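Local coordinates for fasciclin-1 (Drosophila melanogaster, PDB 1O70), which acts as a neural cell adhesion molecule, of which this chain holds the third and fourth extracellular FAS1 domains, at residues Y158-G163 against E294-I299; Q191-Y196 against D239-M244; S181-Q186 against I230-L235; P169-T174 against V288-V293. All coordinates share one frame; numbering follows the deposited sequence.

Contact 1: residues Y158-G163 against E294-I299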
loop_
_atom_site.group_PDB
_atom_site.type_symbol
_atom_site.label_atom_id
_atom_site.label_comp_id
_atom_site.label_asym_id
_atom_site.label_seq_id
_atom_site.Cartn_x
_atom_site.Cartn_y
_atom_site.Cartn_z
ATOM N N TYR A 158 -5.944 2.846 8.980
ATOM C CA TYR A 158 -6.748 3.782 9.744
ATOM C C TYR A 158 -7.454 4.707 8.757
ATOM O O TYR A 158 -7.861 5.816 9.099
ATOM C CB TYR A 158 -5.884 4.585 10.732
ATOM C CG TYR A 158 -4.797 5.446 10.119
ATOM C CD1 TYR A 158 -5.060 6.758 9.711
ATOM C CD2 TYR A 158 -3.498 4.945 9.950
ATOM C CE1 TYR A 158 -4.056 7.552 9.154
ATOM C CE2 TYR A 158 -2.488 5.729 9.388
ATOM C CZ TYR A 158 -2.775 7.031 8.995
ATOM O OH TYR A 158 -1.789 7.816 8.434
ATOM N N THR A 159 -7.576 4.241 7.518
ATOM C CA THR A 159 -8.241 5.008 6.475
ATOM C C THR A 159 -9.010 4.102 5.525
ATOM O O THR A 159 -8.646 2.942 5.319
ATOM C CB THR A 159 -7.247 5.821 5.629
ATOM O OG1 THR A 159 -6.323 4.936 4.981
ATOM C CG2 THR A 159 -6.504 6.810 6.500
ATOM N N THR A 160 -10.090 4.641 4.968
ATOM C CA THR A 160 -10.903 3.913 4.009
ATOM C C THR A 160 -10.185 4.072 2.670
ATOM O O THR A 160 -9.221 4.840 2.557
ATOM C CB THR A 160 -12.298 4.542 3.852
ATOM O OG1 THR A 160 -12.159 5.872 3.332
ATOM C CG2 THR A 160 -13.013 4.607 5.182
ATOM N N VAL A 161 -10.651 3.349 1.662
ATOM C CA VAL A 161 -10.082 3.456 0.329
ATOM C C VAL A 161 -9.991 4.943 -0.041
ATOM O O VAL A 161 -8.941 5.427 -0.468
ATOM C CB VAL A 161 -10.979 2.719 -0.687
ATOM C CG1 VAL A 161 -10.530 3.023 -2.105
ATOM C CG2 VAL A 161 -10.942 1.231 -0.420
ATOM N N LEU A 162 -11.096 5.663 0.137
ATOM C CA LEU A 162 -11.137 7.102 -0.158
ATOM C C LEU A 162 -10.121 7.880 0.676
ATOM O O LEU A 162 -9.421 8.751 0.161
ATOM C CB LEU A 162 -12.535 7.677 0.120
ATOM C CG LEU A 162 -12.642 9.201 -0.020
ATOM C CD1 LEU A 162 -12.432 9.586 -1.488
ATOM C CD2 LEU A 162 -14.010 9.705 0.458
ATOM N N GLY A 163 -10.055 7.559 1.968
ATOM C CA GLY A 163 -9.137 8.251 2.851
ATOM C C GLY A 163 -7.716 8.113 2.366
ATOM O O GLY A 163 -6.918 9.052 2.449
ATOM N N GLU A 294 -3.916 -2.401 2.083
ATOM C CA GLU A 294 -5.135 -2.559 2.866
ATOM C C GLU A 294 -5.787 -1.298 3.387
ATOM O O GLU A 294 -5.113 -0.331 3.731
ATOM C CB GLU A 294 -4.883 -3.485 4.044
ATOM C CG GLU A 294 -4.973 -4.944 3.709
ATOM C CD GLU A 294 -4.541 -5.788 4.882
ATOM O OE1 GLU A 294 -4.949 -5.466 6.029
ATOM O OE2 GLU A 294 -3.809 -6.776 4.649
ATOM N N CYS A 295 -7.114 -1.332 3.454
ATOM C CA CYS A 295 -7.902 -0.215 3.960
ATOM C C CYS A 295 -8.958 -0.737 4.925
ATOM O O CYS A 295 -9.073 -1.945 5.127
ATOM C CB CYS A 295 -8.578 0.527 2.816
ATOM S SG CYS A 295 -7.420 1.320 1.676
ATOM N N THR A 296 -9.736 0.165 5.511
ATOM C CA THR A 296 -10.749 -0.241 6.473
ATOM C C THR A 296 -11.990 -0.831 5.812
ATOM O O THR A 296 -12.681 -1.661 6.407
ATOM C CB THR A 296 -11.158 0.945 7.370
ATOM O OG1 THR A 296 -11.617 2.033 6.554
ATOM C CG2 THR A 296 -9.958 1.419 8.197
ATOM N N ASN A 297 -12.259 -0.422 4.574
ATOM C CA ASN A 297 -13.414 -0.917 3.840
ATOM C C ASN A 297 -12.979 -1.541 2.527
ATOM O O ASN A 297 -13.699 -1.458 1.534
ATOM C CB ASN A 297 -14.374 0.230 3.553
ATOM C CG ASN A 297 -13.735 1.313 2.738
ATOM O OD1 ASN A 297 -12.512 1.402 2.663
ATOM N ND2 ASN A 297 -14.554 2.162 2.128
ATOM N N GLY A 298 -11.804 -2.164 2.507
ATOM C CA GLY A 298 -11.356 -2.770 1.271
ATOM C C GLY A 298 -9.853 -2.815 1.111
ATOM O O GLY A 298 -9.106 -2.696 2.077
ATOM N N ILE A 299 -9.406 -2.987 -0.126
ATOM C CA ILE A 299 -7.990 -3.070 -0.415
ATOM C C ILE A 299 -7.707 -2.366 -1.730
ATOM O O ILE A 299 -8.539 -2.370 -2.636
ATOM C CB ILE A 299 -7.547 -4.552 -0.525
ATOM C CG1 ILE A 299 -6.020 -4.656 -0.570
ATOM C CG2 ILE A 299 -8.117 -5.162 -1.792
ATOM C CD1 ILE A 299 -5.529 -6.080 -0.516
HETATM O O HOH W 1 -5.429 2.225 4.016
#
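Asn-297 crosses Val-161 at about a right angle and turns its side-chain carbonyl onto the start of helix 161-167. Its CG lies between the backbone N and the carbonyl carbon (chi1 60°), and OD1 accepts from Val-161 N at 2.9 Å, with the N-H in the carbonyl plane, on a lone pair. The same OD1 sits 3.5 Å from Val-161 CG2, while ND2 is held by the backbone oxygens of Leu-187 and Asn-189, so both ends of the buried amide are fixed. Thr-160 is the N-cap of this helix: its OG1 receives Gly-163 N at 3.0 Å. The contact thus ties the first helix of the fourth FAS1 domain to the hairpin turn between strands 284-295 and 298-303, where Cys-295 N bonds to Gly-298 O. Thr-160 CG2 also meets Thr-296 OG1 at 3.2 Å, the two side chains running obliquely. Thr-159 O takes Thr-296 N at 3.0 Å and a weak bond from Thr-296 OG1. Cys-295 points SG at Val-161 CA, 3.7 Å away. A water bonds to Thr-159 OG1 and donates to Glu-294 O.

Contact 2: residues Q191-Y196 against D239-M244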
loop_
_atom_site.group_PDB
_atom_site.type_symbol
_atom_site.label_atom_id
_atom_site.label_comp_id
_atom_site.label_asym_id
_atom_site.label_seq_id
_atom_site.Cartn_x
_atom_site.Cartn_y
_atom_site.Cartn_z
ATOM N N GLN A 191 -20.100 -0.071 4.404
ATOM C CA GLN A 191 -21.002 -1.213 4.320
ATOM C C GLN A 191 -20.663 -2.150 3.163
ATOM O O GLN A 191 -21.236 -3.233 3.045
ATOM C CB GLN A 191 -22.442 -0.724 4.188
ATOM C CG GLN A 191 -22.935 0.038 5.406
ATOM C CD GLN A 191 -24.092 0.966 5.084
ATOM O OE1 GLN A 191 -24.717 1.531 5.986
ATOM N NE2 GLN A 191 -24.380 1.135 3.791
ATOM N N ARG A 192 -19.737 -1.725 2.308
ATOM C CA ARG A 192 -19.309 -2.528 1.163
ATOM C C ARG A 192 -17.808 -2.760 1.284
ATOM O O ARG A 192 -17.143 -2.165 2.133
ATOM C CB ARG A 192 -19.587 -1.781 -0.146
ATOM C CG ARG A 192 -20.891 -0.995 -0.169
ATOM C CD ARG A 192 -22.101 -1.869 -0.465
ATOM N NE ARG A 192 -22.126 -2.329 -1.853
ATOM C CZ ARG A 192 -23.154 -2.962 -2.417
ATOM N NH1 ARG A 192 -24.258 -3.216 -1.717
ATOM N NH2 ARG A 192 -23.078 -3.349 -3.686
ATOM N N ARG A 193 -17.277 -3.629 0.439
ATOM C CA ARG A 193 -15.850 -3.899 0.444
ATOM C C ARG A 193 -15.333 -3.662 -0.968
ATOM O O ARG A 193 -15.784 -4.299 -1.917
ATOM C CB ARG A 193 -15.579 -5.332 0.899
ATOM C CG ARG A 193 -15.652 -5.499 2.409
ATOM C CD ARG A 193 -14.551 -4.696 3.099
ATOM N NE ARG A 193 -14.669 -4.689 4.556
ATOM C CZ ARG A 193 -15.548 -3.953 5.237
ATOM N NH1 ARG A 193 -16.394 -3.162 4.592
ATOM N NH2 ARG A 193 -15.571 -3.996 6.567
ATOM N N PHE A 194 -14.401 -2.724 -1.104
ATOM C CA PHE A 194 -13.854 -2.403 -2.406
ATOM C C PHE A 194 -12.452 -2.915 -2.650
ATOM O O PHE A 194 -11.613 -2.954 -1.749
ATOM C CB PHE A 194 -13.817 -0.896 -2.634
ATOM C CG PHE A 194 -15.098 -0.194 -2.358
ATOM C CD1 PHE A 194 -15.422 0.189 -1.062
ATOM C CD2 PHE A 194 -15.957 0.146 -3.395
ATOM C CE1 PHE A 194 -16.576 0.923 -0.798
ATOM C CE2 PHE A 194 -17.114 0.878 -3.144
ATOM C CZ PHE A 194 -17.426 1.265 -1.837
ATOM N N THR A 195 -12.210 -3.302 -3.895
ATOM C CA THR A 195 -10.896 -3.752 -4.330
ATOM C C THR A 195 -10.619 -2.826 -5.510
ATOM O O THR A 195 -11.047 -3.086 -6.638
ATOM C CB THR A 195 -10.923 -5.207 -4.784
ATOM O OG1 THR A 195 -11.221 -6.042 -3.659
ATOM C CG2 THR A 195 -9.586 -5.609 -5.347
ATOM N N TYR A 196 -9.916 -1.731 -5.234
ATOM C CA TYR A 196 -9.617 -0.724 -6.245
ATOM C C TYR A 196 -8.221 -0.877 -6.850
ATOM O O TYR A 196 -7.210 -0.782 -6.145
ATOM C CB TYR A 196 -9.770 0.672 -5.616
ATOM C CG TYR A 196 -10.000 1.826 -6.582
ATOM C CD1 TYR A 196 -10.033 3.142 -6.115
ATOM C CD2 TYR A 196 -10.164 1.615 -7.954
ATOM C CE1 TYR A 196 -10.212 4.221 -6.977
ATOM C CE2 TYR A 196 -10.351 2.688 -8.831
ATOM C CZ TYR A 196 -10.369 3.992 -8.337
ATOM O OH TYR A 196 -10.507 5.057 -9.206
ATOM N N ASP A 239 -18.868 -8.434 -1.089
ATOM C CA ASP A 239 -18.946 -8.517 0.361
ATOM C C ASP A 239 -17.557 -8.732 0.957
ATOM O O ASP A 239 -17.353 -8.549 2.158
ATOM C CB ASP A 239 -19.895 -9.651 0.770
ATOM C CG ASP A 239 -19.443 -11.002 0.252
ATOM O OD1 ASP A 239 -18.808 -11.044 -0.825
ATOM O OD2 ASP A 239 -19.736 -12.021 0.911
ATOM N N LYS A 240 -16.602 -9.116 0.117
ATOM C CA LYS A 240 -15.243 -9.341 0.593
ATOM C C LYS A 240 -14.190 -8.622 -0.258
ATOM O O LYS A 240 -14.486 -8.120 -1.342
ATOM C CB LYS A 240 -14.934 -10.839 0.629
ATOM C CG LYS A 240 -14.913 -11.515 -0.717
ATOM C CD LYS A 240 -14.581 -12.984 -0.567
ATOM C CE LYS A 240 -14.554 -13.669 -1.923
ATOM N NZ LYS A 240 -14.265 -15.129 -1.805
ATOM N N GLU A 241 -12.965 -8.561 0.251
ATOM C CA GLU A 241 -11.878 -7.923 -0.474
ATOM C C GLU A 241 -10.926 -8.979 -0.980
ATOM O O GLU A 241 -10.738 -10.024 -0.350
ATOM C CB GLU A 241 -11.134 -6.934 0.420
ATOM C CG GLU A 241 -10.799 -7.441 1.806
ATOM C CD GLU A 241 -10.266 -6.339 2.688
ATOM O OE1 GLU A 241 -9.059 -6.027 2.580
ATOM O OE2 GLU A 241 -11.058 -5.763 3.472
ATOM N N TYR A 242 -10.317 -8.714 -2.123
ATOM C CA TYR A 242 -9.408 -9.681 -2.693
ATOM C C TYR A 242 -7.956 -9.275 -2.543
ATOM O O TYR A 242 -7.564 -8.188 -2.970
ATOM C CB TYR A 242 -9.757 -9.892 -4.163
ATOM C CG TYR A 242 -11.183 -10.354 -4.363
ATOM C CD1 TYR A 242 -12.251 -9.462 -4.271
ATOM C CD2 TYR A 242 -11.465 -11.702 -4.601
ATOM C CE1 TYR A 242 -13.565 -9.903 -4.411
ATOM C CE2 TYR A 242 -12.774 -12.151 -4.741
ATOM C CZ TYR A 242 -13.818 -11.247 -4.645
ATOM O OH TYR A 242 -15.111 -11.695 -4.781
ATOM N N THR A 243 -7.158 -10.127 -1.910
ATOM C CA THR A 243 -5.749 -9.810 -1.781
ATOM C C THR A 243 -5.126 -10.309 -3.070
ATOM O O THR A 243 -5.695 -11.162 -3.761
ATOM C CB THR A 243 -5.062 -10.519 -0.587
ATOM O OG1 THR A 243 -5.047 -11.938 -0.800
ATOM C CG2 THR A 243 -5.789 -10.203 0.705
ATOM N N MET A 244 -3.966 -9.770 -3.402
ATOM C CA MET A 244 -3.308 -10.171 -4.621
ATOM C C MET A 244 -3.087 -11.689 -4.563
ATOM O O MET A 244 -3.143 -12.368 -5.586
ATOM C CB MET A 244 -1.996 -9.393 -4.776
ATOM C CG MET A 244 -1.534 -9.199 -6.200
ATOM S SD MET A 244 -2.770 -8.597 -7.346
ATOM C CE MET A 244 -2.691 -6.873 -7.131
HETATM O O HOH W 2 -13.979 -5.969 -3.194
#
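The start of strand 193-199 lies beside the irregular segment 239-244, the backbones coming closest at Arg-193 and Lys-240, whose CA atoms are 5.5 Å apart. Thr-195 carries the one direct hydrogen bond: Tyr-242 N gives to its OG1 at 3.2 Å, nearly straight at 170°. OG1 stands beside the backbone N (chi1 -66°), which brings it also to the edge of the Tyr-242 ring, in plane, 3.6 Å from CD1. A water bonded to Thr-195 OG1 lies within hydrogen-bonding distance of both Arg-193 O and Lys-240 O, bridging the two segments. Arg-193 CG lies 3.5 Å from Asp-239 O; beyond it the chain bends at chi2, which sets CD 3.7 Å from Glu-241 OE2. Its NE makes a long salt bridge of 3.9 Å with Glu-241 OE2, guanidinium and carboxylate planes 71° apart, while NH1 turns back to the carbonyls of Thr-190 and Arg-192. Just before this, edge strand 235-238 pairs antiparallel with 193-199; here the chain leaves the mixed FAS1 sheet for helix 244-253, with Thr-243 as that helix's N-cap.

Contact 3: residues S181-Q186 against I230-L235. With SO4 (sulfate ion), chain F.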
loop_
_atom_site.group_PDB
_atom_site.type_symbol
_atom_site.label_atom_id
_atom_site.label_comp_id
_atom_site.label_asym_id
_atom_site.label_seq_id
_atom_site.Cartn_x
_atom_site.Cartn_y
_atom_site.Cartn_z
ATOM N N SER A 181 -16.669 13.187 -11.586
ATOM C CA SER A 181 -17.950 12.495 -11.645
ATOM C C SER A 181 -18.472 12.081 -10.276
ATOM O O SER A 181 -19.491 11.401 -10.179
ATOM C CB SER A 181 -17.805 11.231 -12.480
ATOM O OG SER A 181 -17.046 10.270 -11.759
ATOM N N HIS A 182 -17.756 12.459 -9.224
ATOM C CA HIS A 182 -18.142 12.111 -7.860
ATOM C C HIS A 182 -18.065 10.608 -7.659
ATOM O O HIS A 182 -18.770 10.024 -6.830
ATOM C CB HIS A 182 -19.546 12.635 -7.559
ATOM C CG HIS A 182 -19.627 14.131 -7.552
ATOM N ND1 HIS A 182 -19.463 14.884 -6.407
ATOM C CD2 HIS A 182 -19.803 15.016 -8.562
ATOM C CE1 HIS A 182 -19.535 16.168 -6.712
ATOM N NE2 HIS A 182 -19.740 16.275 -8.013
ATOM N N PHE A 183 -17.191 9.989 -8.445
ATOM C CA PHE A 183 -16.950 8.560 -8.376
ATOM C C PHE A 183 -16.364 8.217 -7.002
ATOM O O PHE A 183 -16.650 7.158 -6.454
ATOM C CB PHE A 183 -15.949 8.162 -9.461
ATOM C CG PHE A 183 -15.493 6.736 -9.376
ATOM C CD1 PHE A 183 -16.217 5.730 -9.981
ATOM C CD2 PHE A 183 -14.350 6.400 -8.663
ATOM C CE1 PHE A 183 -15.801 4.407 -9.892
ATOM C CE2 PHE A 183 -13.927 5.080 -8.565
ATOM C CZ PHE A 183 -14.659 4.085 -9.177
ATOM N N ASN A 184 -15.548 9.115 -6.451
ATOM C CA ASN A 184 -14.905 8.878 -5.158
ATOM C C ASN A 184 -15.845 8.775 -3.964
ATOM O O ASN A 184 -15.599 8.000 -3.040
ATOM C CB ASN A 184 -13.887 9.975 -4.836
ATOM C CG ASN A 184 -12.816 10.114 -5.882
ATOM O OD1 ASN A 184 -12.543 9.188 -6.635
ATOM N ND2 ASN A 184 -12.183 11.276 -5.923
ATOM N N ASP A 185 -16.905 9.574 -3.977
ATOM C CA ASP A 185 -17.867 9.603 -2.882
ATOM C C ASP A 185 -18.146 8.232 -2.284
ATOM O O ASP A 185 -18.010 8.019 -1.075
ATOM C CB ASP A 185 -19.173 10.245 -3.359
ATOM C CG ASP A 185 -19.002 11.713 -3.708
ATOM O OD1 ASP A 185 -17.842 12.150 -3.882
ATOM O OD2 ASP A 185 -20.018 12.431 -3.818
ATOM N N GLN A 186 -18.517 7.295 -3.141
ATOM C CA GLN A 186 -18.841 5.941 -2.712
ATOM C C GLN A 186 -17.731 5.212 -1.951
ATOM O O GLN A 186 -18.015 4.355 -1.119
ATOM C CB GLN A 186 -19.234 5.106 -3.933
ATOM C CG GLN A 186 -18.091 4.918 -4.908
ATOM C CD GLN A 186 -18.478 4.052 -6.073
ATOM O OE1 GLN A 186 -19.106 3.004 -5.897
ATOM N NE2 GLN A 186 -18.091 4.469 -7.276
ATOM N N ILE A 230 -14.273 4.585 -16.964
ATOM C CA ILE A 230 -12.913 4.033 -16.921
ATOM C C ILE A 230 -12.583 3.538 -15.511
ATOM O O ILE A 230 -12.084 2.431 -15.337
ATOM C CB ILE A 230 -11.847 5.089 -17.320
ATOM C CG1 ILE A 230 -12.114 5.608 -18.735
ATOM C CG2 ILE A 230 -10.452 4.469 -17.251
ATOM C CD1 ILE A 230 -11.895 4.568 -19.833
ATOM N N LEU A 231 -12.865 4.368 -14.513
ATOM C CA LEU A 231 -12.602 4.018 -13.128
ATOM C C LEU A 231 -13.461 2.867 -12.633
ATOM O O LEU A 231 -12.971 1.978 -11.935
ATOM C CB LEU A 231 -12.802 5.241 -12.234
ATOM C CG LEU A 231 -11.596 6.156 -11.968
ATOM C CD1 LEU A 231 -10.522 5.985 -13.035
ATOM C CD2 LEU A 231 -12.076 7.594 -11.882
ATOM N N GLU A 232 -14.744 2.863 -12.981
ATOM C CA GLU A 232 -15.619 1.776 -12.536
ATOM C C GLU A 232 -15.089 0.438 -13.008
ATOM O O GLU A 232 -15.397 -0.599 -12.427
ATOM C CB GLU A 232 -17.039 1.980 -13.058
ATOM C CG GLU A 232 -17.637 3.301 -12.616
ATOM C CD GLU A 232 -19.054 3.486 -13.100
ATOM O OE1 GLU A 232 -19.368 2.979 -14.200
ATOM O OE2 GLU A 232 -19.837 4.159 -12.396
ATOM N N ARG A 233 -14.287 0.464 -14.068
ATOM C CA ARG A 233 -13.704 -0.754 -14.600
ATOM C C ARG A 233 -12.613 -1.233 -13.639
ATOM O O ARG A 233 -12.310 -2.421 -13.586
ATOM C CB ARG A 233 -13.112 -0.470 -15.975
ATOM C CG ARG A 233 -12.349 -1.638 -16.588
ATOM C CD ARG A 233 -11.621 -1.216 -17.853
ATOM N NE ARG A 233 -12.529 -0.968 -18.973
ATOM C CZ ARG A 233 -12.141 -0.465 -20.142
ATOM N NH1 ARG A 233 -10.868 -0.159 -20.332
ATOM N NH2 ARG A 233 -13.017 -0.259 -21.118
ATOM N N HIS A 234 -12.031 -0.304 -12.877
ATOM C CA HIS A 234 -10.971 -0.646 -11.934
ATOM C C HIS A 234 -11.480 -0.993 -10.539
ATOM O O HIS A 234 -10.715 -1.480 -9.697
ATOM C CB HIS A 234 -9.979 0.512 -11.796
ATOM C CG HIS A 234 -9.256 0.856 -13.056
ATOM N ND1 HIS A 234 -9.880 1.451 -14.129
ATOM C CD2 HIS A 234 -7.959 0.708 -13.414
ATOM C CE1 HIS A 234 -9.000 1.657 -15.092
ATOM N NE2 HIS A 234 -7.825 1.213 -14.682
ATOM N N LEU A 235 -12.769 -0.758 -10.304
ATOM C CA LEU A 235 -13.368 -0.981 -8.993
ATOM C C LEU A 235 -14.268 -2.191 -8.817
ATOM O O LEU A 235 -15.374 -2.242 -9.356
ATOM C CB LEU A 235 -14.148 0.269 -8.572
ATOM C CG LEU A 235 -14.710 0.253 -7.148
ATOM C CD1 LEU A 235 -13.555 0.260 -6.152
ATOM C CD2 LEU A 235 -15.616 1.464 -6.935
HETATM S S SO4 F . -15.693 -2.454 -19.877
HETATM O O1 SO4 F . -15.766 -2.437 -18.394
HETATM O O2 SO4 F . -16.654 -3.445 -20.408
HETATM O O3 SO4 F . -16.026 -1.109 -20.404
HETATM O O4 SO4 F . -14.320 -2.827 -20.296
HETATM O O HOH W 3 -19.641 4.210 -9.821
#
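Phe-183 drives its ring against Leu-231, Glu-232 and Leu-235. From CB, with CG anti to the backbone N (chi1 173°), the ring heads for helix 224-232. CD1 lies 3.9 Å from Glu-232 CG, and CE1 comes nearer to that carbon, at 3.5 Å, which sits at the ring edge, near its plane. CE2 sits 3.8 Å from Leu-231 CB, which stands over the ring centre as a CH-pi contact, 3.7 Å from the centroid. At the tip, CZ meets Leu-235 CD2 at 3.6 Å. The opposite face carries Gln-186 NE2, offset toward the rim; that amide gives one N-H to a lone pair of Phe-183 O at 3.2 Å and another bond to a water that donates to Glu-232 OE2. An alanine at Phe-183 would probably open a gap between Leu-231 and Leu-235 and leave the Gln-186 amide without the ring it lies on. The ring thus fills the space between the loop joining helix 172-177 to strand 193-199 and the end of helix 224-232, where the chain enters edge strand 235-238 and Tyr-196 packs against Leu-231.

Contact 4: residues P169-T174 against V288-V293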
loop_
_atom_site.group_PDB
_atom_site.type_symbol
_atom_site.label_atom_id
_atom_site.label_comp_id
_atom_site.label_asym_id
_atom_site.label_seq_id
_atom_site.Cartn_x
_atom_site.Cartn_y
_atom_site.Cartn_z
ATOM N N PRO A 169 0.232 10.605 -2.180
ATOM C CA PRO A 169 0.657 11.361 -3.369
ATOM C C PRO A 169 0.770 10.522 -4.641
ATOM O O PRO A 169 0.612 11.030 -5.759
ATOM C CB PRO A 169 2.023 11.926 -2.968
ATOM C CG PRO A 169 2.023 11.873 -1.469
ATOM C CD PRO A 169 1.294 10.600 -1.162
ATOM N N MET A 170 1.057 9.239 -4.463
ATOM C CA MET A 170 1.222 8.337 -5.592
ATOM C C MET A 170 -0.082 8.086 -6.345
ATOM O O MET A 170 -0.072 7.721 -7.525
ATOM C CB MET A 170 1.793 7.012 -5.102
ATOM C CG MET A 170 2.476 6.258 -6.204
ATOM S SD MET A 170 3.440 4.881 -5.603
ATOM C CE MET A 170 2.208 3.656 -5.738
ATOM N N MET A 171 -1.191 8.312 -5.647
ATOM C CA MET A 171 -2.528 8.111 -6.176
ATOM C C MET A 171 -3.204 9.410 -6.584
ATOM O O MET A 171 -4.347 9.386 -7.026
ATOM C CB MET A 171 -3.389 7.392 -5.122
ATOM C CG MET A 171 -2.873 5.987 -4.733
ATOM S SD MET A 171 -3.858 5.189 -3.444
ATOM C CE MET A 171 -2.873 3.765 -3.006
ATOM N N SER A 172 -2.489 10.527 -6.473
ATOM C CA SER A 172 -3.040 11.847 -6.781
ATOM C C SER A 172 -3.828 11.980 -8.092
ATOM O O SER A 172 -4.891 12.613 -8.106
ATOM C CB SER A 172 -1.930 12.907 -6.744
ATOM O OG SER A 172 -1.343 13.108 -8.027
ATOM N N ASP A 173 -3.329 11.390 -9.179
ATOM C CA ASP A 173 -4.034 11.475 -10.455
ATOM C C ASP A 173 -5.345 10.699 -10.422
ATOM O O ASP A 173 -6.413 11.233 -10.739
ATOM C CB ASP A 173 -3.156 10.957 -11.600
ATOM C CG ASP A 173 -2.115 11.967 -12.040
ATOM O OD1 ASP A 173 -2.176 13.115 -11.587
ATOM O OD2 ASP A 173 -1.230 11.625 -12.841
ATOM N N THR A 174 -5.266 9.432 -10.037
ATOM C CA THR A 174 -6.467 8.626 -9.962
ATOM C C THR A 174 -7.468 9.250 -8.983
ATOM O O THR A 174 -8.674 9.220 -9.226
ATOM C CB THR A 174 -6.155 7.169 -9.545
ATOM O OG1 THR A 174 -5.493 6.500 -10.622
ATOM C CG2 THR A 174 -7.434 6.415 -9.215
ATOM N N VAL A 288 1.844 -5.026 -10.949
ATOM C CA VAL A 288 1.223 -4.487 -9.750
ATOM C C VAL A 288 2.375 -3.888 -8.930
ATOM O O VAL A 288 3.163 -4.617 -8.339
ATOM C CB VAL A 288 0.515 -5.609 -8.940
ATOM C CG1 VAL A 288 -0.166 -5.018 -7.716
ATOM C CG2 VAL A 288 -0.500 -6.326 -9.811
ATOM N N TYR A 289 2.473 -2.561 -8.918
ATOM C CA TYR A 289 3.541 -1.861 -8.204
ATOM C C TYR A 289 3.450 -1.958 -6.678
ATOM O O TYR A 289 4.445 -2.224 -6.009
ATOM C CB TYR A 289 3.573 -0.393 -8.631
ATOM C CG TYR A 289 4.717 0.384 -8.042
ATOM C CD1 TYR A 289 6.039 0.049 -8.338
ATOM C CD2 TYR A 289 4.483 1.448 -7.173
ATOM C CE1 TYR A 289 7.107 0.754 -7.777
ATOM C CE2 TYR A 289 5.545 2.160 -6.608
ATOM C CZ TYR A 289 6.853 1.806 -6.914
ATOM O OH TYR A 289 7.902 2.500 -6.350
ATOM N N ARG A 290 2.274 -1.710 -6.118
ATOM C CA ARG A 290 2.089 -1.828 -4.674
ATOM C C ARG A 290 0.872 -2.721 -4.475
ATOM O O ARG A 290 -0.276 -2.286 -4.639
ATOM C CB ARG A 290 1.828 -0.463 -4.031
ATOM C CG ARG A 290 3.067 0.381 -3.788
ATOM C CD ARG A 290 2.680 1.791 -3.432
ATOM N NE ARG A 290 1.829 1.842 -2.248
ATOM C CZ ARG A 290 1.035 2.868 -1.959
ATOM N NH1 ARG A 290 0.986 3.919 -2.779
ATOM N NH2 ARG A 290 0.296 2.840 -0.857
ATOM N N PRO A 291 1.107 -3.995 -4.165
ATOM C CA PRO A 291 -0.030 -4.886 -3.960
ATOM C C PRO A 291 -0.533 -4.820 -2.531
ATOM O O PRO A 291 0.197 -4.459 -1.607
ATOM C CB PRO A 291 0.560 -6.248 -4.254
ATOM C CG PRO A 291 1.935 -6.106 -3.672
ATOM C CD PRO A 291 2.362 -4.761 -4.244
ATOM N N ASP A 292 -1.796 -5.165 -2.360
ATOM C CA ASP A 292 -2.373 -5.236 -1.037
ATOM C C ASP A 292 -2.251 -4.018 -0.137
ATOM O O ASP A 292 -1.831 -4.146 1.007
ATOM C CB ASP A 292 -1.776 -6.458 -0.338
ATOM C CG ASP A 292 -1.820 -7.703 -1.224
ATOM O OD1 ASP A 292 -2.898 -7.972 -1.794
ATOM O OD2 ASP A 292 -0.796 -8.403 -1.365
ATOM N N VAL A 293 -2.616 -2.841 -0.629
ATOM C CA VAL A 293 -2.562 -1.656 0.213
ATOM C C VAL A 293 -3.889 -1.682 0.965
ATOM O O VAL A 293 -4.867 -1.084 0.534
ATOM C CB VAL A 293 -2.433 -0.371 -0.645
ATOM C CG1 VAL A 293 -2.484 0.872 0.243
ATOM C CG2 VAL A 293 -1.111 -0.405 -1.433
#
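Met-170 reaches past Arg-290 to the edge of the Tyr-289 ring, the methionine and arginine side chains sliding by each other in opposite directions. The sulfur is 4.8 Å from the ring centroid and 78° off the ring normal, a Met-aromatic contact at the edge, with SD 3.6 Å from CE2. Met-170 CE is modelled at the ring edge near CD2, but too close to Arg-290 for its exact place to be trusted. Met-171 is extended beyond CG and comes obliquely to the guanidinium, its CE 3.9 Å from Arg-290 NH2, and 4.4 Å from Val-293 CG1. Tyr-289 and Arg-290 both face Val-302 in a classic beta bulge, where strand 284-295 of the FAS1 sheet turns a corner. The 3-10 turn 169-171 leading into helix 172-177 packs on this corner. The charged end of Arg-290 has partners beyond the methionines: NH1 pairs with Asp-168, and NH2 with Glu-127 from the third FAS1 domain. A leucine in place of Arg-290 would probably leave both carboxylates without their mate and cost a link between the two domains. Tyr-289 in turn makes a cation-pi contact with Arg-200.

How the contacts relate
All four contacts lie in the fourth FAS1 domain, and contacts 2, 3 and 4 fall within the chain loop closed by contact 1. Contacts 1 and 2 are neighbours in the sheet, their centres 10 Å apart: Ile-299 N lies 2.7 Å from Phe-194 O, and Ile-299 O 3.0 Å from Tyr-196 N, both probable hydrogen bonds. Contacts 1 and 4 share strand 284-295. Contact 2 meets contact 4 where Met-244 N approaches Asp-292 OD1 at 2.6 Å, and contact 3 where Tyr-196 OH lies 3.5 Å from Phe-183 CE2. Contacts 3 and 4 do not touch. Contacts 1 and 4 both reach the third FAS1 domain, through Tyr-158 and Arg-290, and the Asn-132 glycan touches Pro-169 of contact 4.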